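Local coordinates for FOG-3 protein (Caenorhabditis elegans, PDB 5TD6) that specifies sperm fate in the nematode germ line as an RNA-binding multimer and may also act as a transcription corepressor, at residues B[52-57]-B[89-94]; B[14-19]-B[82-87]; B[94-99]-B[110-115]; B[37-42]-B[56-61]. The protein carries 2 engineered substitutions. All blocks are in the same frame, centred on the assembly; numbering follows the deposited sequence. Where two conformers were deposited one is given.

In the fold
All four contacts belong to the BTG/Tob domain that forms this part of FOG-3. Contacts 1 and 4 lie closest together, their centres about 7 Å apart, and share R56 and M57, where helix 53-56 passes into strand 58-59. Contact 3 is centred about 10 Å from the centre of contact 1; the two share P94 and meet through the neighbouring strands 89-93 and 96-100 of one antiparallel sheet. The centre of contact 2 lies about 20 Å from that of contact 1, where the chain from helix 77-83 heads for that sheet. Along the chain, contacts 1 and 4 both close before contact 3 opens. Segments of contacts 2 and 3 also meet the second subunit, through F17 on one copy and W111 on the other.

Contact 1: residues B[52-57]-B[89-94]; sequences GEMKRM and IIFANP
Two flat groups organise this contact, the F91 ring and the R56 guanidinium. Over one face of the ring sits M57 CB, 3.9 Å from the centroid of F91 in a CH-pi contact, while M57 SD approaches obliquely and M54 SD meets the ring edge, both Met-aromatic contacts. M57 holds its CG in the crowded position between backbone N and carbonyl carbon (chi1 81°), which lays its chain alongside F91 and brings CE to I89 CG2 at 4.0 Å. The R56 guanidinium carries G52 O over the centre of one face; its edge serves the strand. R56 NE donates to A92 O at 2.9 Å, and R56 NH2 donates almost straight to N93 OD1 (2.6 Å), though from above that amide's plane. N93 ND2 in turn gives E53 OE2 a 2.7 Å bond, the amide and carboxylate nearly coplanar. An alanine in place of R56 would lose both strand bonds and would probably loosen the hold of the helix on N93. R56 also bonds N51 and T43, and E53 forms a salt bridge with R100. Helix 53-56 thus lies on strand 89-93, flanked by strand 96-100, with helix 2-13 packing on I90 and A92 and F40 of helix 22-41 on A92.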
# COMPACT_ATOMS: atom_id res chain seq x y z
N GLY B 52 -1.36 -10.74 -21.65
CA GLY B 52 -0.70 -11.61 -20.69
C GLY B 52 -1.38 -11.68 -19.34
O GLY B 52 -0.87 -12.31 -18.42
N GLU B 53 -2.53 -11.03 -19.22
CA GLU B 53 -3.27 -10.96 -17.96
C GLU B 53 -3.52 -12.33 -17.32
O GLU B 53 -3.37 -12.50 -16.10
CB GLU B 53 -4.60 -10.24 -18.20
CG GLU B 53 -5.71 -10.59 -17.25
CD GLU B 53 -6.87 -9.64 -17.36
OE1 GLU B 53 -7.99 -10.08 -17.70
OE2 GLU B 53 -6.66 -8.44 -17.10
N MET B 54 -3.88 -13.30 -18.14
CA MET B 54 -4.20 -14.62 -17.64
C MET B 54 -2.96 -15.35 -17.17
O MET B 54 -2.97 -16.01 -16.14
CB MET B 54 -4.93 -15.43 -18.71
CG MET B 54 -6.30 -14.87 -19.04
SD MET B 54 -7.34 -14.77 -17.56
CE MET B 54 -7.39 -16.51 -17.10
N LYS B 55 -1.87 -15.23 -17.93
CA LYS B 55 -0.63 -15.90 -17.55
C LYS B 55 -0.09 -15.39 -16.22
O LYS B 55 0.64 -16.10 -15.54
CB LYS B 55 0.44 -15.72 -18.62
CG LYS B 55 1.13 -17.04 -18.99
CD LYS B 55 2.66 -16.94 -18.96
CE LYS B 55 3.28 -18.34 -19.06
NZ LYS B 55 4.65 -18.41 -18.48
N ARG B 56 -0.45 -14.16 -15.86
CA ARG B 56 0.12 -13.53 -14.67
C ARG B 56 -0.69 -13.76 -13.41
O ARG B 56 -0.17 -13.68 -12.30
CB ARG B 56 0.30 -12.03 -14.91
CG ARG B 56 1.48 -11.71 -15.84
CD ARG B 56 1.78 -10.21 -15.91
NE ARG B 56 0.61 -9.43 -16.28
CZ ARG B 56 0.39 -8.94 -17.49
NH1 ARG B 56 1.27 -9.17 -18.46
NH2 ARG B 56 -0.70 -8.22 -17.74
N MET B 57 -1.98 -14.05 -13.59
CA MET B 57 -2.88 -14.17 -12.45
C MET B 57 -2.38 -15.22 -11.46
O MET B 57 -1.79 -16.23 -11.85
CB MET B 57 -4.29 -14.53 -12.92
CG MET B 57 -4.51 -16.00 -13.22
SD MET B 57 -6.17 -16.33 -13.84
CE MET B 57 -6.59 -17.82 -12.93
N ILE B 89 -8.33 -15.03 -6.47
CA ILE B 89 -7.55 -14.85 -7.68
C ILE B 89 -7.15 -13.38 -7.79
O ILE B 89 -8.00 -12.50 -7.72
CB ILE B 89 -8.32 -15.29 -8.94
CG1 ILE B 89 -8.76 -16.76 -8.82
CG2 ILE B 89 -7.47 -15.11 -10.19
CD1 ILE B 89 -9.97 -17.09 -9.64
N ILE B 90 -5.85 -13.13 -7.92
CA ILE B 90 -5.28 -11.78 -7.94
C ILE B 90 -4.57 -11.54 -9.26
O ILE B 90 -3.81 -12.38 -9.73
CB ILE B 90 -4.30 -11.57 -6.77
CG1 ILE B 90 -4.94 -12.01 -5.46
CG2 ILE B 90 -3.85 -10.09 -6.68
CD1 ILE B 90 -3.99 -11.97 -4.26
N PHE B 91 -4.85 -10.39 -9.87
CA PHE B 91 -4.28 -10.02 -11.16
C PHE B 91 -3.39 -8.81 -10.98
O PHE B 91 -3.70 -7.91 -10.19
CB PHE B 91 -5.38 -9.67 -12.18
CG PHE B 91 -6.28 -10.83 -12.56
CD1 PHE B 91 -7.30 -11.25 -11.72
CD2 PHE B 91 -6.11 -11.49 -13.76
CE1 PHE B 91 -8.12 -12.30 -12.07
CE2 PHE B 91 -6.93 -12.55 -14.12
CZ PHE B 91 -7.94 -12.96 -13.27
N ALA B 92 -2.29 -8.78 -11.71
CA ALA B 92 -1.42 -7.62 -11.77
C ALA B 92 -1.11 -7.33 -13.23
O ALA B 92 -0.48 -8.14 -13.91
CB ALA B 92 -0.16 -7.84 -10.96
N ASN B 93 -1.59 -6.18 -13.70
CA ASN B 93 -1.34 -5.66 -15.03
C ASN B 93 -0.66 -4.28 -14.93
O ASN B 93 -0.77 -3.62 -13.89
CB ASN B 93 -2.65 -5.50 -15.81
CG ASN B 93 -3.35 -6.82 -16.07
OD1 ASN B 93 -2.72 -7.88 -16.12
ND2 ASN B 93 -4.66 -6.75 -16.28
N PRO B 94 -0.01 -3.83 -16.01
CA PRO B 94 0.46 -2.44 -16.03
C PRO B 94 -0.67 -1.48 -15.62
O PRO B 94 -1.74 -1.49 -16.21
CB PRO B 94 0.88 -2.23 -17.49
CG PRO B 94 1.32 -3.61 -17.94
CD PRO B 94 0.39 -4.57 -17.23
O HOH W 1 -2.68 -10.36 -14.37

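Contact 2: residues B[14-19]-B[82-87]; sequences RYLFGH and RLLPTN
P85 points its CD at the centre of one face of the Y15 ring, the two side chains crossing at about a right angle: CD stands 3.5 Å from the ring centroid of Y15, only 8° off the normal, a CH-pi contact. P85 CG reaches farther out toward the phenol end, 3.7 Å from Y15 OH. Nearer the backbone, Y15 CB touches L84 CD2 at 3.9 Å. L16 sends its CD2 branch between the two leucines, 3.8 Å from L83 CB and 4.0 Å from L84 CD2. L83 extends past it, so that its CD1 also meets H19 CB at 3.7 Å. Y15 keeps CG beside its backbone N (chi1 -73°), which swings the ring out to the proline. One water joins the backbones, donating to Y15 O and, weakly, to L83 O. In the next shell, H19 N bonds L16 O at 2.9 Å and closes a type II turn with G18 in its positive-phi corner; the turn brings H19 back to L83. V25 and F28 of helix 22-41 pack on L16, and F17 meets W111 of the second subunit. Within the BTG/Tob domain, the hydrophobic patch joins the turn linking helices 2-13 and 22-41 to the end of helix 77-83 and the connection into strand 89-93.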
# COMPACT_ATOMS: atom_id res chain seq x y z
N ARG B 14 -0.84 -7.78 4.10
CA ARG B 14 -1.83 -7.21 5.02
C ARG B 14 -2.68 -8.29 5.70
O ARG B 14 -3.35 -8.02 6.70
CB ARG B 14 -2.72 -6.16 4.32
CG ARG B 14 -1.97 -4.81 4.09
CD ARG B 14 -2.90 -3.64 3.67
NE ARG B 14 -3.50 -3.78 2.33
CZ ARG B 14 -2.91 -3.44 1.18
NH1 ARG B 14 -1.67 -2.94 1.17
NH2 ARG B 14 -3.56 -3.58 0.04
N TYR B 15 -2.66 -9.52 5.17
CA TYR B 15 -3.27 -10.66 5.87
C TYR B 15 -2.35 -11.23 6.96
O TYR B 15 -2.80 -11.97 7.86
CB TYR B 15 -3.63 -11.79 4.90
CG TYR B 15 -4.83 -11.53 4.02
CD1 TYR B 15 -6.13 -11.67 4.49
CD2 TYR B 15 -4.66 -11.17 2.69
CE1 TYR B 15 -7.23 -11.44 3.67
CE2 TYR B 15 -5.75 -10.94 1.86
CZ TYR B 15 -7.03 -11.07 2.35
OH TYR B 15 -8.10 -10.83 1.52
N LEU B 16 -1.07 -10.90 6.86
CA LEU B 16 -0.04 -11.47 7.73
C LEU B 16 0.34 -10.55 8.87
O LEU B 16 0.70 -11.03 9.95
CB LEU B 16 1.22 -11.82 6.91
CG LEU B 16 0.94 -12.69 5.67
CD1 LEU B 16 2.23 -13.04 4.91
CD2 LEU B 16 0.18 -13.96 6.05
N PHE B 17 0.28 -9.23 8.64
CA PHE B 17 0.77 -8.26 9.62
C PHE B 17 0.13 -8.49 10.97
O PHE B 17 -1.09 -8.59 11.06
CB PHE B 17 0.48 -6.81 9.19
CG PHE B 17 1.24 -6.36 7.97
CD1 PHE B 17 2.55 -6.76 7.78
CD2 PHE B 17 0.64 -5.54 7.03
CE1 PHE B 17 3.26 -6.34 6.66
CE2 PHE B 17 1.34 -5.11 5.91
CZ PHE B 17 2.65 -5.51 5.72
N GLY B 18 0.96 -8.59 12.00
CA GLY B 18 0.47 -8.80 13.35
C GLY B 18 0.22 -10.25 13.74
O GLY B 18 -0.05 -10.53 14.90
N HIS B 19 0.30 -11.17 12.78
CA HIS B 19 0.07 -12.57 13.07
C HIS B 19 1.31 -13.40 12.79
O HIS B 19 1.43 -14.53 13.23
CB HIS B 19 -1.12 -13.10 12.27
CG HIS B 19 -2.36 -12.27 12.42
ND1 HIS B 19 -3.13 -12.29 13.56
CD2 HIS B 19 -2.94 -11.38 11.58
CE1 HIS B 19 -4.15 -11.46 13.42
NE2 HIS B 19 -4.05 -10.88 12.23
N ARG B 82 -2.68 -20.78 6.34
CA ARG B 82 -3.88 -20.59 7.14
C ARG B 82 -4.34 -19.11 7.17
O ARG B 82 -5.54 -18.85 7.25
CB ARG B 82 -3.67 -21.12 8.57
CG ARG B 82 -2.60 -20.42 9.38
CD ARG B 82 -2.55 -20.94 10.82
NE ARG B 82 -1.28 -20.61 11.46
CZ ARG B 82 -1.05 -19.49 12.15
NH1 ARG B 82 -2.01 -18.59 12.30
NH2 ARG B 82 0.14 -19.28 12.69
N LEU B 83 -3.40 -18.17 7.09
CA LEU B 83 -3.75 -16.75 7.21
C LEU B 83 -4.26 -16.11 5.91
O LEU B 83 -4.94 -15.09 5.93
CB LEU B 83 -2.54 -15.95 7.72
CG LEU B 83 -2.07 -16.28 9.14
CD1 LEU B 83 -0.78 -15.55 9.47
CD2 LEU B 83 -3.15 -15.94 10.16
N LEU B 84 -3.93 -16.71 4.77
CA LEU B 84 -4.40 -16.19 3.49
C LEU B 84 -5.81 -16.68 3.21
O LEU B 84 -6.22 -17.73 3.71
CB LEU B 84 -3.45 -16.59 2.36
CG LEU B 84 -2.01 -16.09 2.47
CD1 LEU B 84 -1.25 -16.35 1.18
CD2 LEU B 84 -2.01 -14.60 2.81
N PRO B 85 -6.58 -15.91 2.43
CA PRO B 85 -7.91 -16.37 1.99
C PRO B 85 -7.80 -17.56 1.05
O PRO B 85 -6.79 -17.70 0.36
CB PRO B 85 -8.47 -15.15 1.26
CG PRO B 85 -7.26 -14.40 0.78
CD PRO B 85 -6.24 -14.59 1.87
N THR B 86 -8.81 -18.42 1.01
CA THR B 86 -8.76 -19.57 0.12
C THR B 86 -9.33 -19.21 -1.25
O THR B 86 -10.35 -18.52 -1.35
CB THR B 86 -9.52 -20.78 0.70
OG1 THR B 86 -10.94 -20.57 0.59
CG2 THR B 86 -9.16 -20.98 2.16
N ASN B 87 -8.64 -19.65 -2.30
CA ASN B 87 -9.09 -19.51 -3.69
C ASN B 87 -9.41 -18.08 -4.13
O ASN B 87 -10.33 -17.85 -4.91
CB ASN B 87 -10.29 -20.42 -3.93
CG ASN B 87 -9.95 -21.89 -3.77
OD1 ASN B 87 -8.90 -22.35 -4.23
ND2 ASN B 87 -10.82 -22.63 -3.10
O HOH W 2 -5.24 -13.05 8.55

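Contact 3: residues B[94-99]-B[110-115]; sequences PGHVFV and IWIGDV
Backbone hydrogen bonds set the frame. V97 N donates nearly straight to W111 O at 2.8 Å, and V97 O accepts from both I110 N (2.8 Å) and W111 N (3.0 Å), so two residues face one: a classic beta bulge in an antiparallel pairing. Beyond the H96-I112 non-hydrogen-bonded pair, G113 N donates to G95 O at 3.0 Å. CA-H...O contacts run alongside, from I112 CA to G95 O and from H96 CA to W111 O. A CB on G95 would clash with G113 O and crowd V115 CG1; one on G113 would run into W111 CZ2. W111 CZ3 lies 3.7 Å from G95 C. Apolar contacts follow. I110 CD1 touches V97 CG1 at 3.9 Å and V99 CG2 at 3.8 Å, and at the other end V115 CG1 meets P94 CB. An alanine in place of I110 would lose these touches and would probably weaken the apolar packing around the bulge, where F11 of helix 2-13 also contacts I110. W111 meets the ring of F17 of the second subunit. Pairing therefore rests on main-chain bonds, the doubly gripped V97 carbonyl included, and side chains supply the apolar cover, part of which serves the contact with the second subunit.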
# COMPACT_ATOMS: atom_id res chain seq x y z
N PRO B 94 -0.01 -3.83 -16.01
CA PRO B 94 0.46 -2.44 -16.03
C PRO B 94 -0.67 -1.48 -15.62
O PRO B 94 -1.74 -1.49 -16.21
CB PRO B 94 0.88 -2.23 -17.49
CG PRO B 94 1.32 -3.61 -17.94
CD PRO B 94 0.39 -4.57 -17.23
N GLY B 95 -0.44 -0.70 -14.56
CA GLY B 95 -1.40 0.29 -14.13
C GLY B 95 -2.55 -0.25 -13.28
O GLY B 95 -3.39 0.52 -12.83
N HIS B 96 -2.57 -1.56 -13.03
CA HIS B 96 -3.81 -2.16 -12.52
C HIS B 96 -3.61 -3.49 -11.80
O HIS B 96 -3.33 -4.52 -12.41
CB HIS B 96 -4.80 -2.37 -13.65
CG HIS B 96 -6.21 -2.60 -13.19
ND1 HIS B 96 -7.16 -3.21 -13.98
CD2 HIS B 96 -6.81 -2.31 -12.02
CE1 HIS B 96 -8.30 -3.26 -13.32
NE2 HIS B 96 -8.12 -2.73 -12.12
N VAL B 97 -3.77 -3.44 -10.48
CA VAL B 97 -3.71 -4.63 -9.65
C VAL B 97 -5.10 -4.77 -9.04
O VAL B 97 -5.71 -3.78 -8.60
CB VAL B 97 -2.64 -4.51 -8.56
CG1 VAL B 97 -2.52 -5.82 -7.76
CG2 VAL B 97 -1.31 -4.15 -9.18
N PHE B 98 -5.62 -5.99 -9.04
CA PHE B 98 -6.99 -6.16 -8.62
C PHE B 98 -7.31 -7.61 -8.30
O PHE B 98 -6.57 -8.51 -8.68
CB PHE B 98 -7.96 -5.63 -9.68
CG PHE B 98 -7.84 -6.33 -11.03
CD1 PHE B 98 -6.93 -5.89 -11.98
CD2 PHE B 98 -8.69 -7.38 -11.36
CE1 PHE B 98 -6.85 -6.51 -13.22
CE2 PHE B 98 -8.61 -8.01 -12.60
CZ PHE B 98 -7.70 -7.58 -13.53
N VAL B 99 -8.42 -7.81 -7.60
CA VAL B 99 -8.97 -9.13 -7.31
C VAL B 99 -10.13 -9.41 -8.25
O VAL B 99 -10.94 -8.52 -8.51
CB VAL B 99 -9.47 -9.23 -5.85
CG1 VAL B 99 -10.25 -10.53 -5.60
CG2 VAL B 99 -8.30 -9.09 -4.88
N ILE B 110 -7.11 -3.15 -6.24
CA ILE B 110 -6.08 -3.09 -5.22
C ILE B 110 -5.24 -1.82 -5.45
O ILE B 110 -4.95 -1.06 -4.52
CB ILE B 110 -5.16 -4.32 -5.25
CG1 ILE B 110 -5.95 -5.59 -4.87
CG2 ILE B 110 -3.97 -4.07 -4.31
CD1 ILE B 110 -5.18 -6.92 -5.16
N TRP B 111 -4.87 -1.59 -6.70
CA TRP B 111 -4.16 -0.37 -7.09
C TRP B 111 -4.41 -0.04 -8.55
O TRP B 111 -4.48 -0.94 -9.41
CB TRP B 111 -2.66 -0.49 -6.82
CG TRP B 111 -1.85 0.77 -7.19
CD1 TRP B 111 -1.65 1.89 -6.42
CD2 TRP B 111 -1.14 1.01 -8.42
NE1 TRP B 111 -0.86 2.81 -7.09
CE2 TRP B 111 -0.54 2.29 -8.32
CE3 TRP B 111 -0.97 0.27 -9.59
CZ2 TRP B 111 0.22 2.83 -9.35
CZ3 TRP B 111 -0.21 0.81 -10.62
CH2 TRP B 111 0.39 2.07 -10.49
N ILE B 112 -4.56 1.26 -8.82
CA ILE B 112 -4.73 1.82 -10.16
C ILE B 112 -3.83 3.03 -10.27
O ILE B 112 -3.81 3.90 -9.39
CB ILE B 112 -6.20 2.26 -10.45
CG1 ILE B 112 -7.19 1.10 -10.25
CG2 ILE B 112 -6.34 2.79 -11.89
CD1 ILE B 112 -8.59 1.40 -10.84
N GLY B 113 -3.07 3.10 -11.35
CA GLY B 113 -2.18 4.23 -11.55
C GLY B 113 -1.54 4.23 -12.92
O GLY B 113 -1.92 3.47 -13.81
N ASP B 114 -0.54 5.09 -13.06
CA ASP B 114 0.19 5.32 -14.31
C ASP B 114 0.93 4.03 -14.65
O ASP B 114 1.57 3.44 -13.77
CB ASP B 114 1.15 6.52 -14.10
CG ASP B 114 1.80 7.04 -15.38
OD1 ASP B 114 2.11 6.27 -16.30
OD2 ASP B 114 2.04 8.27 -15.44
N VAL B 115 0.83 3.56 -15.90
CA VAL B 115 1.57 2.36 -16.30
C VAL B 115 3.07 2.57 -16.19
O VAL B 115 3.84 1.62 -16.20
CB VAL B 115 1.24 1.91 -17.77
CG1 VAL B 115 -0.23 1.49 -17.88
CG2 VAL B 115 1.59 3.02 -18.78

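Contact 4: residues B[37-42]-B[56-61]; sequences VSHFSS and RMINTT
F40 and H39, consecutive residues near the end of helix 22-41, present their rings to R56 by different torsions. F40 keeps CG beside the backbone N (chi1 -67°), and its CD1 comes within 3.7 Å of both R56 CG and R56 CD. The ring meets the methylenes of the arginine rather than its charged end: the two chains cross at about a right angle, and the bend of R56 at chi3 (-55°) carries the guanidinium on to N93 and A92. R56 O lies at the edge of the ring, 3.4 Å from F40 CE1. H39 instead sets CG anti to its backbone N (chi1 -175°), which reaches its ring across to the same carbonyl; R56 O is near the imidazole plane, 3.8 Å from H39 NE2. I58 points at the helix but only its CG2 comes near, 4.5 Å from H39 CD2. Behind the contact, S41 OG donates to V37 O at 2.9 Å, a side-chain bond back to the preceding turn, and Y35 packs against the H39 ring. Farther along the other segment, N59 OD1 accepts from T61 N at 2.8 Å in an Asx turn that starts at N59, the last residue of strand 58-59. V5 and L8 of helix 2-13 also touch F40. The end part of helix 22-41 thus packs on R56 where helix 53-56 leads into strand 58-59, and F40 goes on to A92 of the antiparallel sheet, in the hydrophobic core of the BTG/Tob domain.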
# COMPACT_ATOMS: atom_id res chain seq x y z
N VAL B 37 8.24 -10.68 -10.00
CA VAL B 37 8.96 -9.96 -11.03
C VAL B 37 9.38 -10.92 -12.14
O VAL B 37 9.15 -10.66 -13.32
CB VAL B 37 10.18 -9.19 -10.47
CG1 VAL B 37 11.06 -8.68 -11.61
CG2 VAL B 37 9.71 -8.01 -9.64
N SER B 38 9.94 -12.05 -11.75
CA SER B 38 10.31 -13.07 -12.73
C SER B 38 9.10 -13.57 -13.53
O SER B 38 9.16 -13.67 -14.75
CB SER B 38 10.99 -14.24 -12.02
OG SER B 38 10.77 -15.45 -12.71
N HIS B 39 8.01 -13.85 -12.84
CA HIS B 39 6.78 -14.40 -13.41
C HIS B 39 6.08 -13.41 -14.35
O HIS B 39 5.44 -13.82 -15.31
CB HIS B 39 5.85 -14.82 -12.25
CG HIS B 39 4.59 -15.53 -12.67
ND1 HIS B 39 4.60 -16.70 -13.40
CD2 HIS B 39 3.29 -15.26 -12.39
CE1 HIS B 39 3.35 -17.10 -13.58
NE2 HIS B 39 2.54 -16.25 -12.98
N PHE B 40 6.23 -12.12 -14.06
CA PHE B 40 5.54 -11.06 -14.82
C PHE B 40 6.34 -10.52 -16.02
O PHE B 40 5.75 -9.99 -16.97
CB PHE B 40 5.21 -9.87 -13.90
CG PHE B 40 4.19 -10.18 -12.82
CD1 PHE B 40 3.50 -11.37 -12.81
CD2 PHE B 40 3.94 -9.25 -11.82
CE1 PHE B 40 2.55 -11.64 -11.82
CE2 PHE B 40 3.01 -9.50 -10.83
CZ PHE B 40 2.31 -10.70 -10.83
N SER B 41 7.66 -10.63 -15.95
CA SER B 41 8.54 -9.91 -16.87
C SER B 41 8.35 -10.25 -18.35
O SER B 41 8.38 -9.37 -19.19
CB SER B 41 10.01 -10.14 -16.50
OG SER B 41 10.42 -9.22 -15.50
N SER B 42 8.13 -11.51 -18.68
CA SER B 42 8.08 -11.87 -20.09
C SER B 42 6.79 -11.42 -20.81
O SER B 42 6.77 -11.35 -22.03
CB SER B 42 8.26 -13.38 -20.25
OG SER B 42 7.37 -14.07 -19.42
N ARG B 56 -0.45 -14.16 -15.86
CA ARG B 56 0.12 -13.53 -14.67
C ARG B 56 -0.69 -13.76 -13.41
O ARG B 56 -0.17 -13.68 -12.30
CB ARG B 56 0.30 -12.03 -14.91
CG ARG B 56 1.48 -11.71 -15.84
CD ARG B 56 1.78 -10.21 -15.91
NE ARG B 56 0.61 -9.43 -16.28
CZ ARG B 56 0.39 -8.94 -17.49
NH1 ARG B 56 1.27 -9.17 -18.46
NH2 ARG B 56 -0.70 -8.22 -17.74
N MET B 57 -1.98 -14.05 -13.59
CA MET B 57 -2.88 -14.17 -12.45
C MET B 57 -2.38 -15.22 -11.46
O MET B 57 -1.79 -16.23 -11.85
CB MET B 57 -4.29 -14.53 -12.92
CG MET B 57 -4.51 -16.00 -13.22
SD MET B 57 -6.17 -16.33 -13.84
CE MET B 57 -6.59 -17.82 -12.93
N ILE B 58 -2.60 -14.96 -10.18
CA ILE B 58 -2.23 -15.94 -9.17
C ILE B 58 -3.42 -16.27 -8.29
O ILE B 58 -4.39 -15.51 -8.22
CB ILE B 58 -1.06 -15.48 -8.28
CG1 ILE B 58 -1.42 -14.21 -7.50
CG2 ILE B 58 0.21 -15.28 -9.11
CD1 ILE B 58 -0.27 -13.64 -6.71
N ASN B 59 -3.36 -17.44 -7.68
CA ASN B 59 -4.43 -18.00 -6.84
C ASN B 59 -3.87 -18.31 -5.46
O ASN B 59 -2.88 -19.04 -5.33
CB ASN B 59 -4.99 -19.26 -7.51
CG ASN B 59 -6.18 -19.86 -6.78
OD1 ASN B 59 -6.11 -20.20 -5.59
ND2 ASN B 59 -7.29 -20.01 -7.49
N THR B 60 -4.47 -17.75 -4.41
CA THR B 60 -3.91 -17.86 -3.07
C THR B 60 -3.84 -19.31 -2.57
O THR B 60 -3.10 -19.63 -1.63
CB THR B 60 -4.69 -17.03 -2.05
OG1 THR B 60 -6.06 -17.46 -2.01
CG2 THR B 60 -4.63 -15.53 -2.40
N THR B 61 -4.60 -20.19 -3.20
CA THR B 61 -4.58 -21.59 -2.82
C THR B 61 -3.67 -22.42 -3.72
O THR B 61 -2.79 -23.15 -3.23
CB THR B 61 -6.00 -22.19 -2.86
OG1 THR B 61 -6.81 -21.58 -1.85
CG2 THR B 61 -5.94 -23.70 -2.64